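Local structure of putative iron binding protein (Bordetella pertussis Tohama I, 1Y9U) at residues 72-80 and 243-251. The protein binds ferric iron as a periplasmic solute-binding protein, probably delivering it to a transporter for uptake into the cell. Residues are numbered along the deposited sequence; the frame is centred on the assembly and turned at random.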
loop_
_atom_site.group_PDB
_atom_site.type_symbol
_atom_site.label_atom_id
_atom_site.label_comp_id
_atom_site.label_asym_id
_atom_site.label_seq_id
_atom_site.Cartn_x
_atom_site.Cartn_y
_atom_site.Cartn_z
ATOM N N ASN A 72 5.184 10.876 14.614
ATOM C CA ASN A 72 5.611 12.263 14.774
ATOM C C ASN A 72 4.601 13.094 15.569
ATOM O O ASN A 72 4.983 14.061 16.250
ATOM C CB ASN A 72 5.875 12.916 13.413
ATOM C CG ASN A 72 7.123 12.389 12.738
ATOM O OD1 ASN A 72 7.313 12.589 11.535
ATOM N ND2 ASN A 72 7.976 11.703 13.493
ATOM N N GLY A 73 3.328 12.709 15.512
ATOM C CA GLY A 73 2.267 13.383 16.238
ATOM C C GLY A 73 2.141 13.018 17.714
ATOM O O GLY A 73 1.269 13.560 18.409
ATOM N N GLY A 74 2.964 12.073 18.176
ATOM C CA GLY A 74 3.100 11.740 19.591
ATOM C C GLY A 74 2.067 10.791 20.168
ATOM O O GLY A 74 1.897 10.718 21.394
ATOM N N VAL A 75 1.377 10.036 19.313
ATOM C CA VAL A 75 0.273 9.188 19.766
ATOM C C VAL A 75 0.601 7.696 19.707
ATOM O O VAL A 75 -0.292 6.861 19.817
ATOM C CB VAL A 75 -1.035 9.491 19.002
ATOM C CG1 VAL A 75 -1.447 10.960 19.207
ATOM C CG2 VAL A 75 -0.931 9.166 17.511
ATOM N N THR A 76 1.886 7.393 19.562
ATOM C CA THR A 76 2.402 6.023 19.639
ATOM C C THR A 76 3.456 5.858 20.736
ATOM O O THR A 76 3.979 6.848 21.275
ATOM C CB THR A 76 3.024 5.592 18.271
ATOM O OG1 THR A 76 4.265 6.273 18.027
ATOM C CG2 THR A 76 2.123 5.963 17.084
ATOM N N GLN A 77 3.768 4.602 21.049
ATOM C CA GLN A 77 4.930 4.273 21.866
ATOM C C GLN A 77 5.755 3.144 21.251
ATOM O O GLN A 77 5.247 2.328 20.460
ATOM C CB GLN A 77 4.511 3.883 23.297
ATOM C CG GLN A 77 3.715 2.598 23.379
ATOM C CD GLN A 77 3.248 2.311 24.793
ATOM O OE1 GLN A 77 2.063 2.373 25.081
ATOM N NE2 GLN A 77 4.183 1.983 25.666
ATOM N N LYS A 78 7.023 3.116 21.632
ATOM C CA LYS A 78 8.001 2.129 21.204
ATOM C C LYS A 78 7.715 0.810 21.900
ATOM O O LYS A 78 7.329 0.799 23.060
ATOM C CB LYS A 78 9.409 2.623 21.563
ATOM C CG LYS A 78 9.850 3.819 20.735
ATOM C CD LYS A 78 11.180 4.363 21.173
ATOM C CE LYS A 78 11.412 5.726 20.568
ATOM N NZ LYS A 78 12.865 6.019 20.432
ATOM N N ILE A 79 7.878 -0.296 21.179
ATOM C CA ILE A 79 7.783 -1.622 21.782
ATOM C C ILE A 79 8.955 -2.469 21.338
ATOM O O ILE A 79 9.614 -2.189 20.331
ATOM C CB ILE A 79 6.434 -2.333 21.473
ATOM C CG1 ILE A 79 6.317 -2.654 19.984
ATOM C CG2 ILE A 79 5.244 -1.501 21.981
ATOM C CD1 ILE A 79 5.243 -3.654 19.684
ATOM N N GLN A 80 9.210 -3.499 22.135
ATOM C CA GLN A 80 10.248 -4.467 21.871
ATOM C C GLN A 80 9.534 -5.790 21.695
ATOM O O GLN A 80 8.746 -6.220 22.547
ATOM C CB GLN A 80 11.244 -4.518 23.026
ATOM C CG GLN A 80 12.078 -3.253 23.154
ATOM C CD GLN A 80 11.315 -2.081 23.764
ATOM O OE1 GLN A 80 10.680 -2.226 24.810
ATOM N NE2 GLN A 80 11.366 -0.920 23.106
ATOM N N ALA A 243 0.669 0.462 14.982
ATOM C CA ALA A 243 1.529 0.891 16.081
ATOM C C ALA A 243 0.737 0.769 17.369
ATOM O O ALA A 243 -0.496 0.808 17.348
ATOM C CB ALA A 243 1.959 2.317 15.882
ATOM N N VAL A 244 1.444 0.598 18.483
ATOM C CA VAL A 244 0.793 0.653 19.791
ATOM C C VAL A 244 0.602 2.121 20.189
ATOM O O VAL A 244 1.506 2.930 20.050
ATOM C CB VAL A 244 1.610 -0.102 20.837
ATOM C CG1 VAL A 244 1.008 0.076 22.238
ATOM C CG2 VAL A 244 1.686 -1.587 20.484
ATOM N N ALA A 245 -0.589 2.451 20.659
ATOM C CA ALA A 245 -0.895 3.831 21.066
ATOM C C ALA A 245 -0.097 4.259 22.293
ATOM O O ALA A 245 0.190 3.449 23.186
ATOM C CB ALA A 245 -2.365 3.984 21.329
ATOM N N ALA A 246 0.241 5.547 22.335
ATOM C CA ALA A 246 1.112 6.120 23.371
ATOM C C ALA A 246 0.614 5.856 24.798
ATOM O O ALA A 246 1.413 5.609 25.707
ATOM C CB ALA A 246 1.257 7.622 23.143
ATOM N N HIS A 247 -0.695 5.895 24.975
ATOM C CA HIS A 247 -1.303 5.735 26.301
ATOM C C HIS A 247 -2.149 4.464 26.435
ATOM O O HIS A 247 -3.082 4.392 27.240
ATOM C CB HIS A 247 -2.101 7.004 26.623
ATOM C CG HIS A 247 -1.251 8.234 26.641
ATOM N ND1 HIS A 247 -0.305 8.461 27.617
ATOM C CD2 HIS A 247 -1.166 9.282 25.787
ATOM C CE1 HIS A 247 0.314 9.603 27.373
ATOM N NE2 HIS A 247 -0.187 10.121 26.265
ATOM N N ALA A 248 -1.800 3.435 25.659
ATOM C CA ALA A 248 -2.562 2.187 25.645
ATOM C C ALA A 248 -2.851 1.732 27.070
ATOM O O ALA A 248 -1.904 1.494 27.815
ATOM C CB ALA A 248 -1.783 1.109 24.909
ATOM N N PRO A 249 -4.126 1.634 27.437
ATOM C CA PRO A 249 -4.490 1.130 28.773
ATOM C C PRO A 249 -4.336 -0.381 28.935
ATOM O O PRO A 249 -4.233 -0.858 30.062
ATOM C CB PRO A 249 -5.964 1.542 28.895
ATOM C CG PRO A 249 -6.481 1.548 27.473
ATOM C CD PRO A 249 -5.324 2.083 26.700
ATOM N N ASN A 250 -4.346 -1.128 27.834
ATOM C CA ASN A 250 -4.148 -2.575 27.837
ATOM C C ASN A 250 -2.893 -2.907 27.027
ATOM O O ASN A 250 -2.991 -3.576 25.990
ATOM C CB ASN A 250 -5.365 -3.282 27.255
ATOM C CG ASN A 250 -6.669 -2.844 27.902
ATOM O OD1 ASN A 250 -6.955 -3.213 29.048
ATOM N ND2 ASN A 250 -7.473 -2.075 27.178
ATOM N N LYS A 251 -1.732 -2.435 27.473
ATOM C CA LYS A 251 -0.504 -2.510 26.669
ATOM C C LYS A 251 -0.106 -3.946 26.357
ATOM O O LYS A 251 0.273 -4.257 25.239
ATOM C CB LYS A 251 0.695 -1.778 27.303
ATOM C CG LYS A 251 1.888 -1.631 26.328
ATOM C CD LYS A 251 3.088 -0.902 26.937
ATOM C CE LYS A 251 4.411 -1.287 26.295
ATOM N NZ LYS A 251 4.568 -0.784 24.904
HETATM O O HOH W 1 4.325 0.698 18.502
HETATM O O HOH W 2 7.479 -0.833 25.372
#
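At the edge of a mixed sheet in this periplasmic binding protein, the short strand 76-77, which follows helix 64-72, pairs antiparallel with the end of strand 237-245, T76 facing A245 as a non-hydrogen-bonded pair. G74 ends the helix in a Schellman motif; its positive phi is easy for a residue without a side chain, and its carbonyl O meets A246 CB at 3.6 Å.

Two backbone bonds join the segments. Q77 N donates to V244 O at 3.0 Å, and A246 N, where the chain enters the type I turn A245-A248, reaches V75 O at 2.9 Å from well above the carbonyl plane, with a C=O...N angle of 105°. Between them T76 CA lies 3.2 Å from V244 O in a CA-H...O contact. Small side chains suit this closeness: A246 CB rests 3.4 Å from T76 O, while T76, with OG1 between its backbone N and carbonyl carbon (chi1 72°), holds its methyl CG2 beside the N, against A243 CB.

Farther along, I79 crosses V244 at about a right angle, CG2 to CG2 at 3.9 Å, and both branched residues also pack on L258 of helix 251-261. K251, at the start of that helix, runs extended until a bend at chi4 (70°) brings NZ beside I79. Q77 meets K251 from the opposite direction; glutamine suits the place because its aliphatic CG can lie 3.9 Å from V244 CG1 while its amide end comes among A245 O and K251.

Water completes the pairing: one molecule donates to Q77 O and accepts from V244 N, standing in for the return bond where the strands are too far apart for a direct N-H...O. Separately, another, 2.9 Å from K251 NZ, relays that amine to K78 O in the loop, so the lysine's probable positive charge is met partly by a water-relayed carbonyl beside I79 CG2.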